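Local coordinates for monovalent Na+/H+ antiporter subunit D (Dietzia sp. DQ12-45-1b, PDB 7D3U), which probably moves protons, and perhaps sodium ions, across the membrane as one subunit of the Mrp sodium/proton antiporter complex, at residues Met148-Gly153 and Glu444-Ala449; Val191-Leu196 and Tyr261-Asp266; Lys364-Val369 and Arg524-Ala529; Gly309-Gly314 and Phe328-His333. One frame throughout, in Å; residues are numbered along the deposited sequence.

Starting from the N terminus, the chain leaves helix 129-146 and opens contact 1 at Met-148-Gly-153. Before that loop closes, contact 2 opens at Val-191-Leu-196 and closes at Tyr-261-Asp-266, pinning a loop to the end of helix 249-263. Contact 4 follows, a hairpin between helices 296-316 and 320-350 that closes after 13 intervening residues. Both lie within the span of contact 1. Contact 3 opens at Lys-364-Val-369; contact 1 then closes at Glu-444-Ala-449 and contact 3 at Arg-524-Ala-529, so these two cross. Contact 1 joins the turn after helix 129-146 to the loop between strands 437-438 and 519-520; contact 3 joins the start of helix 367-380 to the approach to helix 528-546.

Contact 1 of 4, residues Met148-Gly153 and Glu444-Ala449; sequences MITRSG and EGLDPA
Two loops meet here: the turn that follows helix 129-146 and the long excursion between strands 437-438 and 519-520. A single hydrogen bond runs between the two segments. Ser-152, whose OG sits in the crowded position between its own backbone N and carbonyl carbon (chi1 59°), gives its hydroxyl proton to the carbonyl O of Leu-446. Ser-152 OG lies 2.3 Å from Leu-446 O in the model, above the carbonyl plane, a separation too short to take literally at this resolution. The type I turn from Thr-150 to Gly-153, closed by Gly-153 N bonding to Thr-150 O, sets Ser-152 facing the other loop.

Apolar contacts flank this bond. Thr-150 keeps OG1 for the carbonyl O of Arg-154 and turns its methyl toward the other loop, CG2 coming within 3.7 Å of Leu-446 CD2, the side chains crossing near a right angle. Beyond Ser-152, the ring of Pro-448 brings CD to 4.0 Å from Ser-152 CB.

Met-148 and Ile-149 pack on Ala-759 and Leu-758 of neighbouring subunit A. Between the segments the chemistry is neutral; Arg-151 NH1, weakly on Thr-441 O, and the Gly-153 backbone, on Ile-456, add further ties to the same long loop.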
# COMPACT_ATOMS: atom_id res chain seq x y z
N MET A 148 10.26 2.77 10.33
CA MET A 148 10.74 3.11 11.66
C MET A 148 11.41 4.47 11.72
O MET A 148 11.53 5.04 12.81
CB MET A 148 11.73 2.05 12.15
CG MET A 148 11.15 0.65 12.26
SD MET A 148 10.44 0.30 13.88
CE MET A 148 8.71 0.67 13.57
N ILE A 149 11.84 5.01 10.58
CA ILE A 149 12.43 6.34 10.54
C ILE A 149 11.34 7.36 10.81
O ILE A 149 10.37 7.48 10.04
CB ILE A 149 13.12 6.60 9.20
CG1 ILE A 149 14.28 5.64 9.00
CG2 ILE A 149 13.60 8.04 9.12
CD1 ILE A 149 15.39 5.82 10.00
N THR A 150 11.48 8.12 11.89
CA THR A 150 10.51 9.13 12.26
C THR A 150 11.22 10.46 12.45
O THR A 150 12.44 10.53 12.58
CB THR A 150 9.76 8.75 13.54
OG1 THR A 150 9.05 7.52 13.33
CG2 THR A 150 8.76 9.83 13.92
N ARG A 151 10.43 11.54 12.45
CA ARG A 151 10.98 12.87 12.63
C ARG A 151 11.71 13.01 13.96
O ARG A 151 12.70 13.74 14.06
CB ARG A 151 9.87 13.91 12.51
CG ARG A 151 10.25 15.31 12.97
CD ARG A 151 9.09 16.28 12.80
NE ARG A 151 8.00 16.02 13.74
CZ ARG A 151 6.90 15.33 13.43
NH1 ARG A 151 5.96 15.14 14.35
NH2 ARG A 151 6.75 14.83 12.22
N SER A 152 11.24 12.30 14.99
CA SER A 152 11.84 12.38 16.32
C SER A 152 12.84 11.26 16.59
O SER A 152 13.42 11.23 17.68
CB SER A 152 10.75 12.35 17.39
OG SER A 152 9.98 11.17 17.29
N GLY A 153 13.04 10.35 15.65
CA GLY A 153 13.98 9.27 15.84
C GLY A 153 13.49 8.13 16.71
O GLY A 153 14.28 7.23 17.01
N GLU A 444 2.30 11.48 22.31
CA GLU A 444 2.98 10.87 23.45
C GLU A 444 3.29 9.42 23.11
O GLU A 444 2.41 8.56 23.10
CB GLU A 444 2.11 10.97 24.70
CG GLU A 444 2.89 10.94 26.00
CD GLU A 444 3.02 9.55 26.57
OE1 GLU A 444 3.88 9.35 27.45
OE2 GLU A 444 2.26 8.65 26.14
N GLY A 445 4.56 9.14 22.84
CA GLY A 445 4.97 7.82 22.39
C GLY A 445 6.03 7.91 21.32
O GLY A 445 6.79 6.95 21.11
N LEU A 446 6.09 9.04 20.61
CA LEU A 446 7.11 9.27 19.61
C LEU A 446 8.13 10.32 20.03
O LEU A 446 9.15 10.47 19.35
CB LEU A 446 6.47 9.72 18.28
CG LEU A 446 5.82 8.67 17.38
CD1 LEU A 446 4.44 8.31 17.90
CD2 LEU A 446 5.72 9.19 15.96
N ASP A 447 7.88 11.05 21.11
CA ASP A 447 8.78 12.14 21.46
C ASP A 447 9.92 11.62 22.34
O ASP A 447 9.71 10.71 23.15
CB ASP A 447 8.02 13.24 22.19
CG ASP A 447 7.30 12.74 23.42
OD1 ASP A 447 6.92 11.56 23.44
OD2 ASP A 447 7.10 13.54 24.36
N PRO A 448 11.12 12.17 22.20
CA PRO A 448 12.29 11.69 22.96
C PRO A 448 12.31 12.15 24.41
O PRO A 448 13.34 12.59 24.93
CB PRO A 448 13.46 12.27 22.16
CG PRO A 448 12.92 13.51 21.57
CD PRO A 448 11.49 13.21 21.23
N ALA A 449 11.16 12.05 25.08
CA ALA A 449 11.08 12.34 26.50
C ALA A 449 10.26 11.34 27.29
O ALA A 449 10.38 11.31 28.52
CB ALA A 449 10.51 13.74 26.73

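Contact 2 of 4, residues Val191-Leu196 and Tyr261-Asp266; sequences VNIAQL and YAVIFD. With LMT (dodecyl-beta-D-maltoside), chain R.
Four branched aliphatic side chains interlock where the loop Val-191-Leu-196 lies against the C-terminal part of helix 249-263 and the residues after it. Ile-193 CG2 is the bump, and its hollow lies between Val-263 and Ile-264. On one side Val-263 CG1, anti to its backbone N (chi1 177°), makes the closest approach, 3.7 Å from Ile-193 CG2, with Val-263 CB just behind; CG1 also lies beside the Ile-193 carbonyl O. These two side chains cross at about a right angle. On the other side Ile-193 CG2 reaches Ile-264 CG1 at 4.2 Å.

Leu-196 and Ile-264 fit differently: they run side by side, pointing the same way. Leu-196 CB rests near Ile-264 CG1, and at the tips Leu-196 CD1 stands 3.7 Å from Ile-264 CD1. At the base of this pair Ile-264 CA directs its C-H almost straight at Leu-196 O, 3.3 Å away. An Asx turn, Asn-192 OD1 to Ala-194 N, shapes the start of the loop. A dodecyl maltoside tail passes over one face of the Tyr-261 ring and touches Phe-265 CZ.

Around this cluster, Tyr-568 of helix 566-572 touches Val-263, Ile-184 of helix 157-187 backs Leu-196, and Thr-210 of helix 204-221 meets Ile-264.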
# COMPACT_ATOMS: atom_id res chain seq x y z
N VAL A 191 9.30 -19.00 -16.67
CA VAL A 191 8.72 -17.88 -15.94
C VAL A 191 8.85 -16.57 -16.69
O VAL A 191 8.31 -15.55 -16.24
CB VAL A 191 9.36 -17.74 -14.54
CG1 VAL A 191 8.91 -18.87 -13.64
CG2 VAL A 191 10.87 -17.73 -14.66
N ASN A 192 9.56 -16.56 -17.82
CA ASN A 192 9.67 -15.36 -18.63
C ASN A 192 8.30 -14.92 -19.10
O ASN A 192 7.49 -15.74 -19.56
CB ASN A 192 10.59 -15.63 -19.83
CG ASN A 192 11.11 -14.37 -20.47
OD1 ASN A 192 10.36 -13.42 -20.71
ND2 ASN A 192 12.40 -14.34 -20.76
N ILE A 193 8.02 -13.62 -18.99
CA ILE A 193 6.69 -13.13 -19.36
C ILE A 193 6.49 -13.19 -20.86
O ILE A 193 5.37 -13.41 -21.34
CB ILE A 193 6.48 -11.70 -18.82
CG1 ILE A 193 6.72 -11.66 -17.31
CG2 ILE A 193 5.07 -11.23 -19.10
CD1 ILE A 193 6.40 -10.34 -16.67
N ALA A 194 7.56 -13.02 -21.64
CA ALA A 194 7.44 -13.08 -23.09
C ALA A 194 7.08 -14.49 -23.55
O ALA A 194 6.15 -14.68 -24.34
CB ALA A 194 8.73 -12.62 -23.75
N GLN A 195 7.81 -15.50 -23.07
CA GLN A 195 7.56 -16.88 -23.46
C GLN A 195 6.20 -17.38 -22.99
O GLN A 195 5.79 -18.48 -23.38
CB GLN A 195 8.66 -17.79 -22.92
CG GLN A 195 10.06 -17.24 -23.14
CD GLN A 195 11.03 -18.29 -23.61
OE1 GLN A 195 11.39 -19.20 -22.87
NE2 GLN A 195 11.47 -18.18 -24.86
N LEU A 196 5.50 -16.61 -22.16
CA LEU A 196 4.10 -16.86 -21.81
C LEU A 196 3.16 -15.98 -22.61
O LEU A 196 2.16 -15.49 -22.09
CB LEU A 196 3.89 -16.66 -20.31
CG LEU A 196 4.78 -17.48 -19.39
CD1 LEU A 196 4.78 -16.90 -17.99
CD2 LEU A 196 4.32 -18.93 -19.37
N TYR A 261 -1.68 -9.22 -17.22
CA TYR A 261 -2.93 -9.46 -17.93
C TYR A 261 -2.85 -9.07 -19.40
O TYR A 261 -3.63 -9.59 -20.20
CB TYR A 261 -4.09 -8.72 -17.26
CG TYR A 261 -5.43 -9.20 -17.75
CD1 TYR A 261 -6.01 -10.35 -17.23
CD2 TYR A 261 -6.12 -8.51 -18.73
CE1 TYR A 261 -7.23 -10.80 -17.68
CE2 TYR A 261 -7.34 -8.95 -19.19
CZ TYR A 261 -7.89 -10.10 -18.66
OH TYR A 261 -9.11 -10.54 -19.11
N ALA A 262 -1.93 -8.18 -19.77
CA ALA A 262 -1.82 -7.80 -21.17
C ALA A 262 -0.99 -8.81 -21.95
O ALA A 262 -1.32 -9.12 -23.11
CB ALA A 262 -1.22 -6.41 -21.29
N VAL A 263 0.07 -9.34 -21.36
CA VAL A 263 0.94 -10.27 -22.06
C VAL A 263 0.46 -11.70 -21.86
O VAL A 263 0.07 -12.37 -22.81
CB VAL A 263 2.40 -10.12 -21.61
CG1 VAL A 263 3.26 -11.14 -22.30
CG2 VAL A 263 2.90 -8.72 -21.90
N ILE A 264 0.46 -12.16 -20.60
CA ILE A 264 0.13 -13.56 -20.33
C ILE A 264 -1.31 -13.86 -20.73
O ILE A 264 -1.57 -14.70 -21.60
CB ILE A 264 0.39 -13.90 -18.86
CG1 ILE A 264 1.88 -13.85 -18.56
CG2 ILE A 264 -0.15 -15.28 -18.53
CD1 ILE A 264 2.23 -14.30 -17.17
N PHE A 265 -2.26 -13.17 -20.11
CA PHE A 265 -3.66 -13.39 -20.41
C PHE A 265 -4.06 -12.90 -21.80
O PHE A 265 -5.15 -13.26 -22.27
CB PHE A 265 -4.54 -12.73 -19.36
CG PHE A 265 -5.04 -13.66 -18.31
CD1 PHE A 265 -6.08 -14.53 -18.57
CD2 PHE A 265 -4.46 -13.68 -17.05
CE1 PHE A 265 -6.54 -15.39 -17.60
CE2 PHE A 265 -4.92 -14.54 -16.08
CZ PHE A 265 -5.96 -15.39 -16.35
N ASP A 266 -3.22 -12.09 -22.44
CA ASP A 266 -3.47 -11.58 -23.79
C ASP A 266 -4.74 -10.74 -23.87
O ASP A 266 -5.27 -10.53 -24.97
CB ASP A 266 -3.52 -12.71 -24.82
CG ASP A 266 -2.97 -12.30 -26.16
OD1 ASP A 266 -1.78 -11.94 -26.23
OD2 ASP A 266 -3.74 -12.33 -27.15
C1B LMT R . -15.32 -23.81 -18.94
C2B LMT R . -16.06 -24.73 -17.94
C3B LMT R . -16.94 -25.75 -18.69
C4B LMT R . -17.26 -25.26 -20.11
C5B LMT R . -15.92 -25.09 -20.85
C6B LMT R . -16.12 -24.26 -22.12
O1B LMT R . -14.25 -23.21 -18.30
O2B LMT R . -15.10 -25.37 -17.20
O3B LMT R . -18.07 -26.06 -17.97
O4' LMT R . -18.04 -26.17 -20.78
O5B LMT R . -14.89 -24.53 -20.06
O6B LMT R . -14.95 -24.20 -22.83
C1' LMT R . -11.98 -21.66 -16.33
C2' LMT R . -13.10 -22.54 -15.75
C3' LMT R . -14.46 -22.01 -16.25
C4' LMT R . -14.44 -21.91 -17.78
C5' LMT R . -13.21 -21.06 -18.15
C6' LMT R . -13.49 -19.92 -19.09
O1' LMT R . -11.20 -21.17 -15.32
O2' LMT R . -12.94 -23.81 -16.25
O3' LMT R . -14.70 -20.79 -15.71
O5' LMT R . -12.57 -20.57 -17.00
O6' LMT R . -14.85 -19.77 -19.11
C1 LMT R . -11.39 -19.81 -15.02
C2 LMT R . -10.01 -19.30 -14.70
C3 LMT R . -9.93 -18.19 -13.71
C4 LMT R . -9.07 -17.12 -14.32
C5 LMT R . -9.18 -15.87 -13.52
C6 LMT R . -8.73 -14.67 -14.28
C7 LMT R . -8.88 -13.45 -13.43
C8 LMT R . -8.46 -12.26 -14.21
C9 LMT R . -8.59 -10.98 -13.45
C10 LMT R . -8.05 -9.88 -14.32
C11 LMT R . -9.14 -8.98 -14.80
C12 LMT R . -8.79 -7.54 -14.59

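Contact 3 of 4, residues Lys364-Val369 and Arg524-Ala529; sequences KTEPLV and RRIGLA. With LMT (dodecyl-beta-D-maltoside), chain K.
The tight part of this contact is the carboxylate of Glu-366, at the N-cap position of helix 367-380, set into the backbone of Arg-525 and Ile-526. A bend at chi2 (-107°) swings the carboxylate across to the other segment. There OE2, through the lone pair on the side of its other oxygen, takes the Ile-526 N-H at 2.7 Å in a nearly straight bond (166°). The same Glu-366 OE2 lies 2.6 Å from Arg-525 N, a weaker, bent bond, and is also hydrogen-bonded to Tyr-351 OH. Next to it, Val-369 CG1 meets Ile-526 CD1 at 4.0 Å, crossing at about a right angle.

The other side is looser. Exposed Arg-524 stretches out, its CB and CG passing the Thr-365 carbonyl, while its guanidinium lies over Ile-526 O and has Leu-368 CG near its edge, 4.4 Å from NH2. Leu-368 CD2 is 3.7 Å from C5 of a dodecyl maltoside tail.

Arg-525 spends NH1 on the carbonyl O of Arg-350. Arg-524 NE, 4.6 Å from Glu-366 OE1, forms no direct pair with it. Backbone N-H groups, Tyr-351 and nearby positive charge probably favour an ionised Glu-366, though OE1 faces the Ile-526 carbonyl O; the carboxylate clamps the residues just before helix 528-546 to the start of helix 367-380.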
# COMPACT_ATOMS: atom_id res chain seq x y z
N LYS A 364 -5.56 30.52 5.97
CA LYS A 364 -5.24 31.93 6.17
C LYS A 364 -3.80 32.13 6.63
O LYS A 364 -3.13 33.06 6.18
CB LYS A 364 -6.19 32.55 7.19
CG LYS A 364 -5.92 34.02 7.47
CD LYS A 364 -7.04 34.65 8.28
CE LYS A 364 -6.83 36.14 8.44
NZ LYS A 364 -5.60 36.44 9.22
N THR A 365 -3.31 31.26 7.51
CA THR A 365 -1.96 31.40 8.04
C THR A 365 -0.92 30.71 7.18
O THR A 365 0.25 31.11 7.19
CB THR A 365 -1.89 30.85 9.46
OG1 THR A 365 -1.62 29.44 9.41
CG2 THR A 365 -3.20 31.07 10.18
N GLU A 366 -1.30 29.68 6.43
CA GLU A 366 -0.39 28.94 5.56
C GLU A 366 -1.01 28.81 4.18
O GLU A 366 -1.58 27.76 3.84
CB GLU A 366 -0.06 27.56 6.15
CG GLU A 366 0.28 27.59 7.62
CD GLU A 366 1.75 27.39 7.87
OE1 GLU A 366 2.53 27.51 6.90
OE2 GLU A 366 2.13 27.11 9.02
N PRO A 367 -0.92 29.85 3.36
CA PRO A 367 -1.57 29.79 2.04
C PRO A 367 -0.85 28.89 1.05
O PRO A 367 -1.50 28.36 0.15
CB PRO A 367 -1.55 31.25 1.58
CG PRO A 367 -0.38 31.84 2.28
CD PRO A 367 -0.29 31.16 3.61
N LEU A 368 0.46 28.70 1.20
CA LEU A 368 1.20 27.86 0.25
C LEU A 368 0.70 26.42 0.29
O LEU A 368 0.32 25.85 -0.74
CB LEU A 368 2.69 27.93 0.56
CG LEU A 368 3.56 28.77 -0.38
CD1 LEU A 368 3.68 28.11 -1.74
CD2 LEU A 368 3.01 30.17 -0.50
N VAL A 369 0.69 25.82 1.48
CA VAL A 369 0.24 24.44 1.59
C VAL A 369 -1.26 24.34 1.32
O VAL A 369 -1.73 23.32 0.81
CB VAL A 369 0.61 23.86 2.97
CG1 VAL A 369 -0.00 24.70 4.08
CG2 VAL A 369 0.18 22.41 3.09
N ARG A 524 2.69 31.47 10.87
CA ARG A 524 3.16 30.69 9.72
C ARG A 524 4.23 29.72 10.21
O ARG A 524 5.39 30.08 10.36
CB ARG A 524 3.69 31.60 8.63
CG ARG A 524 4.08 30.90 7.35
CD ARG A 524 4.35 31.90 6.24
NE ARG A 524 4.44 31.26 4.93
CZ ARG A 524 5.58 30.88 4.37
NH1 ARG A 524 6.73 31.06 5.01
NH2 ARG A 524 5.58 30.31 3.17
N ARG A 525 3.83 28.47 10.45
CA ARG A 525 4.76 27.44 10.90
C ARG A 525 5.46 26.74 9.74
O ARG A 525 6.67 26.51 9.80
CB ARG A 525 4.04 26.40 11.75
CG ARG A 525 3.50 26.93 13.06
CD ARG A 525 3.16 25.78 13.99
NE ARG A 525 2.22 26.17 15.03
CZ ARG A 525 1.74 25.33 15.95
NH1 ARG A 525 2.10 24.06 15.95
NH2 ARG A 525 0.89 25.78 16.87
N ILE A 526 4.72 26.40 8.69
CA ILE A 526 5.26 25.64 7.57
C ILE A 526 6.01 26.59 6.65
O ILE A 526 5.40 27.36 5.91
CB ILE A 526 4.15 24.89 6.82
CG1 ILE A 526 3.38 23.98 7.77
CG2 ILE A 526 4.73 24.10 5.67
CD1 ILE A 526 2.13 23.39 7.16
N GLY A 527 7.33 26.53 6.70
CA GLY A 527 8.15 27.36 5.84
C GLY A 527 8.03 26.95 4.38
O GLY A 527 7.21 26.12 3.98
N LEU A 528 8.90 27.55 3.56
CA LEU A 528 8.86 27.28 2.13
C LEU A 528 9.41 25.90 1.81
O LEU A 528 8.93 25.24 0.88
CB LEU A 528 9.64 28.36 1.38
CG LEU A 528 9.66 28.22 -0.15
CD1 LEU A 528 8.25 28.12 -0.70
CD2 LEU A 528 10.40 29.39 -0.78
N ALA A 529 10.40 25.44 2.57
CA ALA A 529 11.03 24.16 2.28
C ALA A 529 10.10 22.97 2.52
O ALA A 529 10.33 21.90 1.96
CB ALA A 529 12.30 23.99 3.12
C1 LMT K . 2.43 34.72 0.98
C2 LMT K . 2.36 33.88 -0.26
C3 LMT K . 1.00 33.42 -0.67
C4 LMT K . 0.96 33.41 -2.17
C5 LMT K . 0.70 32.03 -2.68
C6 LMT K . 1.02 31.91 -4.14
C7 LMT K . 0.61 30.57 -4.65
C8 LMT K . 0.57 30.63 -6.14
C9 LMT K . 1.12 29.42 -6.83
C10 LMT K . -0.05 28.68 -7.43
C11 LMT K . 0.36 27.34 -7.95
C12 LMT K . -0.78 26.62 -8.59

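Contact 4 of 4, residues Gly309-Gly314 and Phe328-His333; sequences GYILLG and FYLLHH
Ile-311 is the side chain to follow, because it reaches three residues of the partnering helix. At CB it forks. The CG2 branch, anti to the backbone N, presses on Leu-330, 3.6 Å from its CB. The other branch, CG1, anti to the carbonyl carbon (chi1 -60°), passes the ring of Tyr-329, with Ile-311 CG1 3.9 Å from Tyr-329 CD1. An extended chi2 then carries the tip, Ile-311 CD1, to 3.7 Å from both CA and CD1 of Leu-330 and to the edge of the His-333 imidazole, near its plane and 3.4 Å from His-333 CD2.

One residue back along the helix, the rings of Tyr-310 and Tyr-329 lie near-parallel, 27° apart, but slid so far that they barely overlap. Tyr-310 CB lies over the face of the Tyr-329 ring as a CH-pi contact, while Tyr-329 OH sits above the Tyr-310 ring, 3.4 Å from Tyr-310 CD1. Both hydroxyls bond elsewhere, Tyr-310 OH to Ala-411 O and Tyr-329 OH to Gln-307 NE2.

The two helices are antiparallel neighbours in the hairpin, their local axes 8.9 Å apart at 154°. Lys-251 and Ile-254 of helix 249-263 flank Leu-330, His-333 and Ile-311; Leu-395 of helix 387-401 and Val-414 and Ser-415 of helix 405-430 touch Tyr-310.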
# COMPACT_ATOMS: atom_id res chain seq x y z
N GLY A 309 -8.73 1.28 -7.31
CA GLY A 309 -9.86 0.70 -8.03
C GLY A 309 -10.15 1.43 -9.32
O GLY A 309 -10.56 0.82 -10.31
N TYR A 310 -9.95 2.75 -9.33
CA TYR A 310 -10.13 3.53 -10.55
C TYR A 310 -9.14 3.11 -11.63
O TYR A 310 -9.51 2.88 -12.78
CB TYR A 310 -9.96 5.02 -10.25
CG TYR A 310 -11.24 5.80 -10.11
CD1 TYR A 310 -11.87 6.35 -11.22
CD2 TYR A 310 -11.81 6.00 -8.87
CE1 TYR A 310 -13.03 7.06 -11.09
CE2 TYR A 310 -12.98 6.72 -8.73
CZ TYR A 310 -13.58 7.25 -9.84
OH TYR A 310 -14.75 7.96 -9.71
N ILE A 311 -7.86 3.01 -11.26
CA ILE A 311 -6.82 2.71 -12.24
C ILE A 311 -7.00 1.32 -12.82
O ILE A 311 -7.03 1.13 -14.04
CB ILE A 311 -5.42 2.87 -11.61
CG1 ILE A 311 -5.22 4.29 -11.10
CG2 ILE A 311 -4.35 2.52 -12.61
CD1 ILE A 311 -4.05 4.43 -10.18
N LEU A 312 -7.12 0.32 -11.94
CA LEU A 312 -7.24 -1.06 -12.40
C LEU A 312 -8.48 -1.27 -13.25
O LEU A 312 -8.53 -2.24 -14.02
CB LEU A 312 -7.27 -2.01 -11.20
CG LEU A 312 -5.89 -2.37 -10.66
CD1 LEU A 312 -6.00 -3.28 -9.45
CD2 LEU A 312 -5.04 -3.00 -11.75
N LEU A 313 -9.48 -0.40 -13.15
CA LEU A 313 -10.61 -0.47 -14.06
C LEU A 313 -10.17 -0.29 -15.50
O LEU A 313 -10.83 -0.78 -16.42
CB LEU A 313 -11.65 0.58 -13.68
CG LEU A 313 -13.02 0.46 -14.36
CD1 LEU A 313 -13.64 -0.87 -14.02
CD2 LEU A 313 -13.92 1.60 -13.93
N GLY A 314 -9.05 0.40 -15.72
CA GLY A 314 -8.54 0.57 -17.07
C GLY A 314 -8.13 -0.74 -17.72
O GLY A 314 -8.15 -0.85 -18.95
N PHE A 328 -2.96 6.68 -18.11
CA PHE A 328 -2.97 8.10 -17.76
C PHE A 328 -3.46 8.30 -16.34
O PHE A 328 -2.93 9.15 -15.61
CB PHE A 328 -3.84 8.87 -18.75
CG PHE A 328 -3.87 10.35 -18.48
CD1 PHE A 328 -2.92 11.19 -19.03
CD2 PHE A 328 -4.86 10.90 -17.69
CE1 PHE A 328 -2.95 12.55 -18.79
CE2 PHE A 328 -4.90 12.26 -17.45
CZ PHE A 328 -3.94 13.08 -18.00
N TYR A 329 -4.45 7.52 -15.91
CA TYR A 329 -4.95 7.64 -14.55
C TYR A 329 -3.90 7.22 -13.54
O TYR A 329 -3.77 7.83 -12.49
CB TYR A 329 -6.22 6.81 -14.38
CG TYR A 329 -7.22 7.42 -13.43
CD1 TYR A 329 -6.86 7.71 -12.12
CD2 TYR A 329 -8.51 7.72 -13.84
CE1 TYR A 329 -7.76 8.27 -11.25
CE2 TYR A 329 -9.42 8.27 -12.97
CZ TYR A 329 -9.04 8.55 -11.68
OH TYR A 329 -9.95 9.11 -10.80
N LEU A 330 -3.15 6.16 -13.85
CA LEU A 330 -2.07 5.74 -12.96
C LEU A 330 -1.03 6.85 -12.80
O LEU A 330 -0.69 7.25 -11.67
CB LEU A 330 -1.42 4.47 -13.52
CG LEU A 330 -0.27 3.82 -12.76
CD1 LEU A 330 -0.75 3.35 -11.41
CD2 LEU A 330 0.27 2.65 -13.56
N LEU A 331 -0.54 7.37 -13.92
CA LEU A 331 0.52 8.38 -13.87
C LEU A 331 0.03 9.67 -13.23
O LEU A 331 0.81 10.37 -12.58
CB LEU A 331 1.05 8.65 -15.27
CG LEU A 331 1.56 7.41 -16.00
CD1 LEU A 331 1.95 7.76 -17.42
CD2 LEU A 331 2.73 6.81 -15.25
N HIS A 332 -1.24 10.02 -13.41
CA HIS A 332 -1.78 11.21 -12.77
C HIS A 332 -2.01 10.98 -11.28
O HIS A 332 -1.69 11.85 -10.46
CB HIS A 332 -3.08 11.64 -13.44
CG HIS A 332 -4.16 11.99 -12.47
ND1 HIS A 332 -4.25 13.22 -11.87
CD2 HIS A 332 -5.20 11.26 -12.00
CE1 HIS A 332 -5.30 13.23 -11.06
NE2 HIS A 332 -5.90 12.06 -11.13
N HIS A 333 -2.57 9.83 -10.92
CA HIS A 333 -2.99 9.62 -9.54
C HIS A 333 -1.80 9.42 -8.62
O HIS A 333 -1.86 9.85 -7.46
CB HIS A 333 -3.91 8.41 -9.43
CG HIS A 333 -3.95 7.83 -8.05
ND1 HIS A 333 -4.27 8.57 -6.94
CD2 HIS A 333 -3.68 6.58 -7.61
CE1 HIS A 333 -4.21 7.80 -5.87
NE2 HIS A 333 -3.86 6.59 -6.25